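Local structure of oxidoreductase (Ralstonia eutropha, 3HJ9) at residues S51-D56 / D130-A135; A99-L104 / D121-T126; V183-L188 / S208-R213. The protein binds flavin mononucleotide and probably acts as an oxidoreductase of the FMN-dependent nitroreductase family. All blocks are in the same frame, centred on the assembly; numbering follows the deposited sequence. Where two conformers were deposited one is given.

Overall arrangement
Burial separates the three contacts. Contact 3 lies about 7 Å from the chain centre, all its touching residues are buried, and backbone hydrogen bonds join its strands 181-185 and 203-212 at one side of the antiparallel sheet. Contacts 1 and 2, about 14 and 11 Å out, are partly buried. Contact 1 joins two loops by one direct backbone bond and a water bridge; contact 2 joins a loop to a hairpin of the same sheet, with a water bridge but no direct hydrogen bond, and proline over arginine. Contacts 1 and 3 share the flavin and the D130-R185 salt bridge; contact 2 stands off the cofactor. R123 reaches A135 of contact 1, and T126 packs against L188 of contact 3.

Contact 1: residues S51-D56 / D130-A135; sequences STREFD and DFVGMA. With FMN (flavin mononucleotide), chain C.
D130 O comes within 4.3 Å of R53 CD, a loose approach of carbonyl to side chain; the closer link is the flavin that both residues bind. With chi1 at 63°, CG of D130 stands between the backbone N and the carbonyl carbon, and its OD2 accepts from flavin N3 at 2.9 Å. The other oxygen, OD1, is salt-bridged to R185, so the carboxylate is gripped from both the cofactor and the protein. Next, the backbone O of F131 sits near CD of R53, whose chain runs extended from CG to NE. That reach delivers NE to flavin O2 at 2.8 Å with an almost straight N-H...O angle of 175°, while NH2 turns to N1, which lies in the guanidinium plane. V132 crosses the arginine at about a right angle and sets CG2 3.9 Å from R53 CD. Two loops, one following helix 42-48 and one preceding strand 137-144, thus hold the pyrimidine side of the FMN pocket of this nitroreductase-family protein; S51 of the first loop binds the phosphate through N and OG. Beyond the flavin, G133 N donates to R53 O at 2.8 Å and 166°, nearly along the C=O axis, the one direct hydrogen bond between the two segments. M134 adds an indirect one: a water donates to its O at 2.7 Å and accepts from F55 N at 2.9 Å. Finally A135 CB lies over one face of the F55 ring, 3.5 Å above its plane and offset toward the rim, a CH-pi contact, whereas V132 CG1 meets that ring at its edge.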
loop_
_atom_site.group_PDB
_atom_site.type_symbol
_atom_site.label_atom_id
_atom_site.label_comp_id
_atom_site.label_asym_id
_atom_site.label_seq_id
_atom_site.Cartn_x
_atom_site.Cartn_y
_atom_site.Cartn_z
ATOM N N SER A 51 -1.065 -11.332 -8.169
ATOM C CA SER A 51 0.290 -11.812 -7.894
ATOM C C SER A 51 0.718 -12.899 -8.893
ATOM O O SER A 51 -0.040 -13.779 -9.231
ATOM C CB SER A 51 0.448 -12.275 -6.444
ATOM O OG SER A 51 0.372 -11.155 -5.583
ATOM N N THR A 52 1.964 -12.820 -9.332
ATOM C CA THR A 52 2.573 -13.766 -10.273
ATOM C C THR A 52 3.824 -14.296 -9.613
ATOM O O THR A 52 4.554 -13.514 -8.988
ATOM C CB THR A 52 2.960 -13.035 -11.575
ATOM O OG1 THR A 52 1.799 -12.356 -12.062
ATOM C CG2 THR A 52 3.485 -14.045 -12.661
ATOM N N ARG A 53 4.077 -15.605 -9.761
ATOM C CA ARG A 53 5.214 -16.271 -9.119
ATOM C C ARG A 53 6.190 -17.002 -10.035
ATOM O O ARG A 53 7.245 -17.393 -9.568
ATOM C CB ARG A 53 4.713 -17.208 -8.002
ATOM C CG ARG A 53 4.182 -16.469 -6.794
ATOM C CD ARG A 53 3.885 -17.378 -5.572
ATOM N NE ARG A 53 3.243 -16.568 -4.517
ATOM C CZ ARG A 53 1.955 -16.191 -4.511
ATOM N NH1 ARG A 53 1.128 -16.521 -5.505
ATOM N NH2 ARG A 53 1.474 -15.442 -3.510
ATOM N N GLU A 54 5.834 -17.192 -11.306
ATOM C CA GLU A 54 6.701 -17.777 -12.317
ATOM C C GLU A 54 6.887 -16.725 -13.432
ATOM O O GLU A 54 5.921 -16.201 -13.976
ATOM C CB GLU A 54 6.128 -19.076 -12.853
ATOM C CG GLU A 54 6.227 -20.259 -11.861
ATOM N N PHE A 55 8.141 -16.467 -13.771
ATOM C CA PHE A 55 8.516 -15.428 -14.712
ATOM C C PHE A 55 9.396 -15.870 -15.864
ATOM O O PHE A 55 10.110 -16.853 -15.764
ATOM C CB PHE A 55 9.297 -14.365 -13.952
ATOM C CG PHE A 55 8.568 -13.832 -12.805
ATOM C CD1 PHE A 55 7.739 -12.727 -12.948
ATOM C CD2 PHE A 55 8.671 -14.449 -11.548
ATOM C CE1 PHE A 55 7.040 -12.230 -11.847
ATOM C CE2 PHE A 55 7.991 -13.961 -10.457
ATOM C CZ PHE A 55 7.161 -12.849 -10.609
ATOM N N ASP A 56 9.304 -15.107 -16.946
ATOM C CA ASP A 56 10.217 -15.185 -18.075
ATOM C C ASP A 56 11.453 -14.391 -17.600
ATOM O O ASP A 56 11.321 -13.422 -16.815
ATOM C CB ASP A 56 9.606 -14.505 -19.306
ATOM C CG ASP A 56 10.502 -14.591 -20.540
ATOM O OD1 ASP A 56 10.763 -15.720 -21.046
ATOM O OD2 ASP A 56 10.920 -13.508 -21.033
ATOM N N ASP A 130 9.350 -19.523 -0.399
ATOM C CA ASP A 130 7.937 -19.189 -0.650
ATOM C C ASP A 130 7.484 -19.529 -2.084
ATOM O O ASP A 130 6.467 -19.027 -2.544
ATOM C CB ASP A 130 7.647 -17.725 -0.271
ATOM C CG ASP A 130 8.424 -16.718 -1.113
ATOM O OD1 ASP A 130 9.191 -17.142 -1.983
ATOM O OD2 ASP A 130 8.285 -15.488 -0.881
ATOM N N PHE A 131 8.241 -20.399 -2.760
ATOM C CA PHE A 131 7.924 -20.881 -4.092
ATOM C C PHE A 131 7.742 -19.780 -5.160
ATOM O O PHE A 131 6.928 -19.917 -6.073
ATOM C CB PHE A 131 6.721 -21.819 -3.999
ATOM C CG PHE A 131 6.839 -22.832 -2.877
ATOM C CD1 PHE A 131 7.652 -23.960 -3.007
ATOM C CD2 PHE A 131 6.172 -22.622 -1.650
ATOM C CE1 PHE A 131 7.784 -24.876 -1.947
ATOM C CE2 PHE A 131 6.288 -23.528 -0.601
ATOM C CZ PHE A 131 7.081 -24.682 -0.755
ATOM N N VAL A 132 8.468 -18.681 -5.005
ATOM C CA VAL A 132 8.496 -17.594 -5.995
ATOM C C VAL A 132 9.730 -17.886 -6.856
ATOM O O VAL A 132 10.809 -18.006 -6.321
ATOM C CB VAL A 132 8.622 -16.231 -5.345
ATOM C CG1 VAL A 132 8.846 -15.133 -6.426
ATOM C CG2 VAL A 132 7.393 -15.952 -4.501
ATOM N N GLY A 133 9.570 -18.008 -8.165
ATOM C CA GLY A 133 10.691 -18.334 -9.048
ATOM C C GLY A 133 11.643 -17.173 -9.292
ATOM O O GLY A 133 11.397 -16.035 -8.868
HETATM N N MSE A 134 12.733 -17.466 -9.993
HETATM C CA MSE A 134 13.715 -16.425 -10.393
HETATM C C MSE A 134 13.031 -15.461 -11.380
HETATM O O MSE A 134 12.231 -15.880 -12.218
HETATM C CB MSE A 134 14.957 -17.076 -11.030
HETATM C CG MSE A 134 16.081 -16.119 -11.479
HETATM SE SE MSE A 134 16.821 -14.888 -10.127
HETATM C CE MSE A 134 17.706 -16.182 -8.932
ATOM N N ALA A 135 13.340 -14.186 -11.250
ATOM C CA ALA A 135 12.785 -13.128 -12.093
ATOM C C ALA A 135 13.885 -12.112 -12.485
ATOM O O ALA A 135 14.931 -12.079 -11.854
ATOM C CB ALA A 135 11.649 -12.422 -11.378
HETATM N N1 FMN C . 3.538 -14.006 -1.396
HETATM C C2 FMN C . 4.617 -14.871 -1.371
HETATM O O2 FMN C . 4.727 -15.750 -2.230
HETATM N N3 FMN C . 5.584 -14.725 -0.380
HETATM C C4 FMN C . 5.458 -13.752 0.604
HETATM O O4 FMN C . 6.348 -13.668 1.462
HETATM C C4A FMN C . 4.360 -12.876 0.580
HETATM N N5 FMN C . 4.215 -11.890 1.537
HETATM C C5A FMN C . 3.172 -10.980 1.465
HETATM C C6 FMN C . 3.108 -9.990 2.439
HETATM C C7 FMN C . 2.056 -9.061 2.418
HETATM C C7M FMN C . 1.992 -7.994 3.475
HETATM C C8 FMN C . 1.061 -9.134 1.437
HETATM C C8M FMN C . -0.073 -8.154 1.435
HETATM C C9 FMN C . 1.116 -10.148 0.461
HETATM C C9A FMN C . 2.174 -11.086 0.462
HETATM N N10 FMN C . 2.311 -12.102 -0.488
HETATM C C10 FMN C . 3.390 -13.005 -0.428
HETATM C "C1'" FMN C . 1.359 -12.247 -1.642
HETATM C "C2'" FMN C . 0.087 -12.976 -1.300
HETATM O "O2'" FMN C . 0.333 -14.356 -1.117
HETATM C "C3'" FMN C . -0.901 -12.729 -2.432
HETATM O "O3'" FMN C . -1.277 -11.369 -2.378
HETATM C "C4'" FMN C . -2.116 -13.660 -2.254
HETATM O "O4'" FMN C . -1.714 -14.938 -2.736
HETATM C "C5'" FMN C . -3.364 -13.184 -2.982
HETATM O "O5'" FMN C . -3.058 -13.197 -4.375
HETATM P P FMN C . -3.252 -11.874 -5.244
HETATM O O1P FMN C . -4.548 -11.161 -4.959
HETATM O O2P FMN C . -2.111 -10.928 -4.916
HETATM O O3P FMN C . -3.213 -12.292 -6.714
HETATM O O HOH W 1 10.242 -17.756 -12.311
#

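Contact 2: residues A99-L104 / D121-T126; sequences ALPAGL and DLRSMT
A99 CB packs against the backbone of L122 and, at 3.8 Å, against R123 CG, while A99 O lies 3.4 Å from the same R123 CG. One residue on, L100 O accepts from a water that in turn takes the N-H of L122, both legs 2.9 Å, and no direct hydrogen bond joins the segments. L100 to G103 form a type I turn, the tip of the beta hairpin of strands 94-100 and 103-108, with L100 N donating to G103 O at 2.9 Å and G103 N returning a bond to L100 O. Within the turn, P101 sets its CG over the centre of the R123 guanidinium, 3.6 Å above the plane. That flat group is held by D121: NE and NH2 of the arginine grip OD1 and OD2 side-on, with NE to OD1 at 2.8 Å and 170°; OD2 is also salt-bridged to R19. The bend at chi3 (-65°) places NE for this grip. D121 OD1 also accepts R123 N, closing an Asx turn, the two donors arriving from opposite faces of the carboxylate plane. Past the turn, L104 reaches toward L122 at about a right angle, their CD2 atoms 4.1 Å apart in the L122 conformer given, one of two deposited.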
loop_
_atom_site.group_PDB
_atom_site.type_symbol
_atom_site.label_atom_id
_atom_site.label_comp_id
_atom_site.label_asym_id
_atom_site.label_seq_id
_atom_site.Cartn_x
_atom_site.Cartn_y
_atom_site.Cartn_z
ATOM N N ALA A 99 17.481 -5.170 -7.090
ATOM C CA ALA A 99 18.471 -6.235 -7.336
ATOM C C ALA A 99 18.355 -6.600 -8.800
ATOM O O ALA A 99 17.321 -7.138 -9.215
ATOM C CB ALA A 99 18.239 -7.456 -6.447
ATOM N N LEU A 100 19.370 -6.230 -9.590
ATOM C CA LEU A 100 19.472 -6.606 -10.993
ATOM C C LEU A 100 20.602 -7.632 -11.117
ATOM O O LEU A 100 21.447 -7.746 -10.203
ATOM C CB LEU A 100 19.807 -5.402 -11.857
ATOM C CG LEU A 100 18.710 -4.346 -11.980
ATOM C CD1 LEU A 100 19.333 -3.022 -12.462
ATOM C CD2 LEU A 100 17.546 -4.837 -12.890
ATOM N N PRO A 101 20.655 -8.366 -12.247
ATOM C CA PRO A 101 21.802 -9.292 -12.431
ATOM C C PRO A 101 23.177 -8.579 -12.418
ATOM O O PRO A 101 24.159 -9.161 -11.971
ATOM C CB PRO A 101 21.540 -9.936 -13.798
ATOM C CG PRO A 101 20.094 -9.757 -14.089
ATOM C CD PRO A 101 19.658 -8.492 -13.327
ATOM N N ALA A 102 23.238 -7.337 -12.899
ATOM C CA ALA A 102 24.484 -6.555 -12.895
ATOM C C ALA A 102 24.809 -5.884 -11.550
ATOM O O ALA A 102 25.880 -5.340 -11.411
ATOM C CB ALA A 102 24.461 -5.514 -14.015
ATOM N N GLY A 103 23.901 -5.912 -10.571
ATOM C CA GLY A 103 24.164 -5.255 -9.298
ATOM C C GLY A 103 22.941 -4.860 -8.500
ATOM O O GLY A 103 21.827 -4.860 -9.039
ATOM N N LEU A 104 23.168 -4.585 -7.207
ATOM C CA LEU A 104 22.149 -4.054 -6.301
ATOM C C LEU A 104 22.280 -2.535 -6.376
ATOM O O LEU A 104 23.369 -1.994 -6.094
ATOM C CB LEU A 104 22.334 -4.519 -4.842
ATOM C CG LEU A 104 21.348 -3.899 -3.808
ATOM C CD1 LEU A 104 19.909 -4.409 -3.997
ATOM C CD2 LEU A 104 21.844 -4.117 -2.392
ATOM N N ASP A 121 24.784 -10.021 -7.604
ATOM C CA ASP A 121 23.389 -10.400 -7.934
ATOM C C ASP A 121 22.708 -10.905 -6.664
ATOM O O ASP A 121 22.945 -12.046 -6.245
ATOM C CB ASP A 121 23.384 -11.439 -9.083
ATOM C CG ASP A 121 21.994 -11.971 -9.424
ATOM O OD1 ASP A 121 20.939 -11.483 -8.933
ATOM O OD2 ASP A 121 21.959 -12.934 -10.189
ATOM N N LEU A 122 21.862 -10.040 -6.068
ATOM C CA LEU A 122 21.137 -10.354 -4.820
ATOM C C LEU A 122 19.666 -10.700 -5.064
ATOM O O LEU A 122 18.820 -10.563 -4.173
ATOM C CB LEU A 122 21.263 -9.205 -3.804
ATOM C CG LEU A 122 22.633 -9.048 -3.149
ATOM C CD1 LEU A 122 23.642 -8.457 -4.096
ATOM C CD2 LEU A 122 22.497 -8.171 -1.927
ATOM N N ARG A 123 19.337 -11.163 -6.262
ATOM C CA ARG A 123 17.959 -11.548 -6.529
ATOM C C ARG A 123 17.638 -12.830 -5.749
ATOM O O ARG A 123 18.487 -13.718 -5.622
ATOM C CB ARG A 123 17.723 -11.756 -8.001
ATOM C CG ARG A 123 17.797 -10.459 -8.787
ATOM C CD ARG A 123 17.633 -10.763 -10.256
ATOM N NE ARG A 123 18.753 -11.570 -10.736
ATOM C CZ ARG A 123 18.762 -12.322 -11.834
ATOM N NH1 ARG A 123 17.711 -12.398 -12.649
ATOM N NH2 ARG A 123 19.860 -13.000 -12.141
ATOM N N SER A 124 16.389 -12.903 -5.295
ATOM C CA SER A 124 15.847 -13.971 -4.453
ATOM C C SER A 124 16.773 -14.380 -3.282
ATOM O O SER A 124 17.225 -15.524 -3.172
ATOM C CB SER A 124 15.327 -15.158 -5.263
ATOM O OG SER A 124 16.354 -15.717 -6.032
HETATM N N MSE A 125 17.045 -13.379 -2.441
HETATM C CA MSE A 125 17.841 -13.517 -1.221
HETATM C C MSE A 125 16.943 -13.205 -0.018
HETATM O O MSE A 125 17.411 -12.698 0.995
HETATM C CB MSE A 125 19.059 -12.581 -1.275
HETATM C CG MSE A 125 20.027 -12.882 -2.387
HETATM SE SE MSE A 125 20.873 -14.608 -2.143
HETATM C CE MSE A 125 21.615 -14.251 -0.403
ATOM N N THR A 126 15.648 -13.518 -0.120
ATOM C CA THR A 126 14.726 -13.267 1.009
ATOM C C THR A 126 15.007 -14.183 2.202
ATOM O O THR A 126 14.570 -13.885 3.276
ATOM C CB THR A 126 13.233 -13.447 0.656
ATOM O OG1 THR A 126 12.978 -14.825 0.400
ATOM C CG2 THR A 126 12.805 -12.563 -0.519
HETATM O O HOH W 2 21.565 -7.412 -7.290
#

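Contact 3: residues V183-L188 / S208-R213; sequences VVRGWL and SQTIGR. With FMN (flavin mononucleotide), chain C.
V183 pairs with T210 and R185 with S208 as hydrogen-bonded pairs of an antiparallel sheet, in which strand 181-185 is the outermost within this chain and lies against one face of the flavin; V184 and Q209 form the non-hydrogen-bonded pair between them. Nearest the cofactor, one side of the isoalloxazine is lined by this strand. V184 O lies 3.0 Å from flavin C10, V184 CG1 approaches C9 at 3.5 Å, and V183 CG2 approaches N1, all on the same face of the ring system. Past the strand end, W187 N donates to flavin O4 at 3.1 Å and 164°, and G186 N makes a weak bond to the same oxygen; O4 also sits at the edge of the W187 ring, in its plane. W187 NE1 is hydrogen-bonded to Y89 OH of the second subunit, and Y10 and Y128 of its own chain meet its ring edge-to-face.

What positions this first shell is the neighbouring strand 203-212. R185 N donates to S208 O at 2.7 Å, and S208 N returns a bond to R185 O at 2.8 Å; T210 N to V183 O, at 3.0 Å, and V183 N to T210 O continue the ladder. The directions of 183-185 and 208-212 differ by 153°, close to antiparallel. On the face that carries V183, R185, S208 and T210, V183 and T210 lie side by side, pointing the same way; from beyond the strand, L188 CD2 comes within 3.5 Å of S208 OG. Next out is the polar end of R185, whose main polar partner is D130, while T210 OG1 is hydrogen-bonded to D138. Bent at chi3, the arginine chain crosses T210 obliquely, and its NH1 donates to T210 OG1 at 3.0 Å, 19° out of the guanidinium plane.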
loop_
_atom_site.group_PDB
_atom_site.type_symbol
_atom_site.label_atom_id
_atom_site.label_comp_id
_atom_site.label_asym_id
_atom_site.label_seq_id
_atom_site.Cartn_x
_atom_site.Cartn_y
_atom_site.Cartn_z
ATOM N N VAL A 183 4.962 -9.858 -7.417
ATOM C CA VAL A 183 4.517 -10.487 -6.140
ATOM C C VAL A 183 5.292 -9.833 -5.010
ATOM O O VAL A 183 6.534 -9.788 -5.065
ATOM C CB VAL A 183 4.618 -12.020 -6.138
ATOM C CG1 VAL A 183 6.054 -12.486 -6.321
ATOM C CG2 VAL A 183 3.999 -12.642 -4.821
ATOM N N VAL A 184 4.570 -9.182 -4.087
ATOM C CA VAL A 184 5.157 -8.590 -2.899
ATOM C C VAL A 184 5.459 -9.768 -1.936
ATOM O O VAL A 184 4.713 -10.773 -1.887
ATOM C CB VAL A 184 4.244 -7.485 -2.251
ATOM C CG1 VAL A 184 2.939 -8.074 -1.660
ATOM C CG2 VAL A 184 5.054 -6.728 -1.191
ATOM N N ARG A 185 6.596 -9.691 -1.244
ATOM C CA ARG A 185 7.052 -10.751 -0.329
ATOM C C ARG A 185 7.506 -10.115 0.968
ATOM O O ARG A 185 8.362 -9.210 0.961
ATOM C CB ARG A 185 8.159 -11.584 -0.951
ATOM C CG ARG A 185 7.871 -11.977 -2.396
ATOM C CD ARG A 185 9.112 -12.390 -3.122
ATOM N NE ARG A 185 9.637 -13.669 -2.701
ATOM C CZ ARG A 185 10.764 -14.202 -3.175
ATOM N NH1 ARG A 185 11.491 -13.568 -4.092
ATOM N NH2 ARG A 185 11.171 -15.380 -2.749
ATOM N N GLY A 186 6.906 -10.571 2.054
ATOM C CA GLY A 186 7.149 -10.100 3.410
ATOM C C GLY A 186 7.885 -11.091 4.256
ATOM O O GLY A 186 8.308 -10.745 5.342
ATOM N N TRP A 187 7.977 -12.339 3.800
ATOM C CA TRP A 187 8.782 -13.345 4.460
ATOM C C TRP A 187 10.237 -13.072 4.120
ATOM O O TRP A 187 10.788 -13.651 3.165
ATOM C CB TRP A 187 8.376 -14.753 4.045
ATOM C CG TRP A 187 7.252 -15.260 4.845
ATOM C CD1 TRP A 187 5.925 -15.106 4.607
ATOM C CD2 TRP A 187 7.372 -16.023 6.042
ATOM N NE1 TRP A 187 5.198 -15.770 5.573
ATOM C CE2 TRP A 187 6.063 -16.342 6.466
ATOM C CE3 TRP A 187 8.463 -16.503 6.777
ATOM C CZ2 TRP A 187 5.813 -17.080 7.614
ATOM C CZ3 TRP A 187 8.213 -17.261 7.939
ATOM C CH2 TRP A 187 6.904 -17.551 8.330
ATOM N N LEU A 188 10.838 -12.191 4.926
ATOM C CA LEU A 188 12.235 -11.775 4.785
ATOM C C LEU A 188 13.022 -12.106 6.033
ATOM O O LEU A 188 12.543 -11.840 7.122
ATOM C CB LEU A 188 12.335 -10.245 4.560
ATOM C CG LEU A 188 11.611 -9.595 3.371
ATOM C CD1 LEU A 188 12.064 -8.092 3.285
ATOM C CD2 LEU A 188 11.884 -10.325 2.057
ATOM N N SER A 208 9.985 -7.148 -0.036
ATOM C CA SER A 208 10.600 -7.207 -1.356
ATOM C C SER A 208 9.462 -7.426 -2.381
ATOM O O SER A 208 8.299 -7.697 -2.010
ATOM C CB SER A 208 11.680 -8.276 -1.459
ATOM O OG SER A 208 11.097 -9.526 -1.249
ATOM N N GLN A 209 9.778 -7.254 -3.660
ATOM C CA GLN A 209 8.787 -7.498 -4.724
ATOM C C GLN A 209 9.478 -7.977 -5.972
ATOM O O GLN A 209 10.342 -7.270 -6.530
ATOM C CB GLN A 209 7.993 -6.241 -4.981
ATOM C CG GLN A 209 6.708 -6.386 -5.827
ATOM C CD GLN A 209 5.965 -5.036 -5.908
ATOM O OE1 GLN A 209 6.598 -3.982 -5.752
ATOM N NE2 GLN A 209 4.637 -5.058 -6.123
ATOM N N THR A 210 9.099 -9.178 -6.402
ATOM C CA THR A 210 9.732 -9.847 -7.535
ATOM C C THR A 210 8.929 -9.503 -8.775
ATOM O O THR A 210 7.731 -9.700 -8.776
ATOM C CB THR A 210 9.799 -11.323 -7.262
ATOM O OG1 THR A 210 10.583 -11.470 -6.084
ATOM C CG2 THR A 210 10.427 -12.095 -8.389
ATOM N N ILE A 211 9.603 -8.970 -9.802
ATOM C CA ILE A 211 8.951 -8.454 -11.005
ATOM C C ILE A 211 9.574 -8.969 -12.295
ATOM O O ILE A 211 10.794 -9.120 -12.395
ATOM C CB ILE A 211 8.972 -6.887 -10.956
ATOM C CG1 ILE A 211 8.084 -6.392 -9.808
ATOM C CG2 ILE A 211 8.533 -6.252 -12.311
ATOM C CD1 ILE A 211 8.095 -4.905 -9.560
ATOM N N GLY A 212 8.709 -9.270 -13.258
ATOM C CA GLY A 212 9.090 -9.658 -14.601
ATOM C C GLY A 212 7.894 -10.004 -15.471
ATOM O O GLY A 212 6.739 -9.909 -15.007
ATOM N N ARG A 213 8.145 -10.373 -16.730
ATOM C CA ARG A 213 7.082 -10.894 -17.578
ATOM C C ARG A 213 6.683 -12.240 -16.999
ATOM O O ARG A 213 7.540 -13.008 -16.575
ATOM C CB ARG A 213 7.480 -11.044 -19.062
ATOM C CG ARG A 213 7.118 -9.825 -19.893
ATOM C CD ARG A 213 7.651 -9.790 -21.332
ATOM N NE ARG A 213 9.058 -9.357 -21.419
ATOM C CZ ARG A 213 9.532 -8.099 -21.216
ATOM N NH1 ARG A 213 8.736 -7.055 -20.836
ATOM N NH2 ARG A 213 10.848 -7.875 -21.358
HETATM N N1 FMN C . 3.538 -14.006 -1.396
HETATM C C2 FMN C . 4.617 -14.871 -1.371
HETATM O O2 FMN C . 4.727 -15.750 -2.230
HETATM N N3 FMN C . 5.584 -14.725 -0.380
HETATM C C4 FMN C . 5.458 -13.752 0.604
HETATM O O4 FMN C . 6.348 -13.668 1.462
HETATM C C4A FMN C . 4.360 -12.876 0.580
HETATM N N5 FMN C . 4.215 -11.890 1.537
HETATM C C5A FMN C . 3.172 -10.980 1.465
HETATM C C6 FMN C . 3.108 -9.990 2.439
HETATM C C7 FMN C . 2.056 -9.061 2.418
HETATM C C7M FMN C . 1.992 -7.994 3.475
HETATM C C8 FMN C . 1.061 -9.134 1.437
HETATM C C8M FMN C . -0.073 -8.154 1.435
HETATM C C9 FMN C . 1.116 -10.148 0.461
HETATM C C9A FMN C . 2.174 -11.086 0.462
HETATM N N10 FMN C . 2.311 -12.102 -0.488
HETATM C C10 FMN C . 3.390 -13.005 -0.428
HETATM C "C1'" FMN C . 1.359 -12.247 -1.642
HETATM C "C2'" FMN C . 0.087 -12.976 -1.300
HETATM O "O2'" FMN C . 0.333 -14.356 -1.117
HETATM C "C3'" FMN C . -0.901 -12.729 -2.432
HETATM O "O3'" FMN C . -1.277 -11.369 -2.378
HETATM C "C4'" FMN C . -2.116 -13.660 -2.254
HETATM O "O4'" FMN C . -1.714 -14.938 -2.736
HETATM C "C5'" FMN C . -3.364 -13.184 -2.982
HETATM O "O5'" FMN C . -3.058 -13.197 -4.375
HETATM P P FMN C . -3.252 -11.874 -5.244
HETATM O O1P FMN C . -4.548 -11.161 -4.959
HETATM O O2P FMN C . -2.111 -10.928 -4.916
HETATM O O3P FMN C . -3.213 -12.292 -6.714
#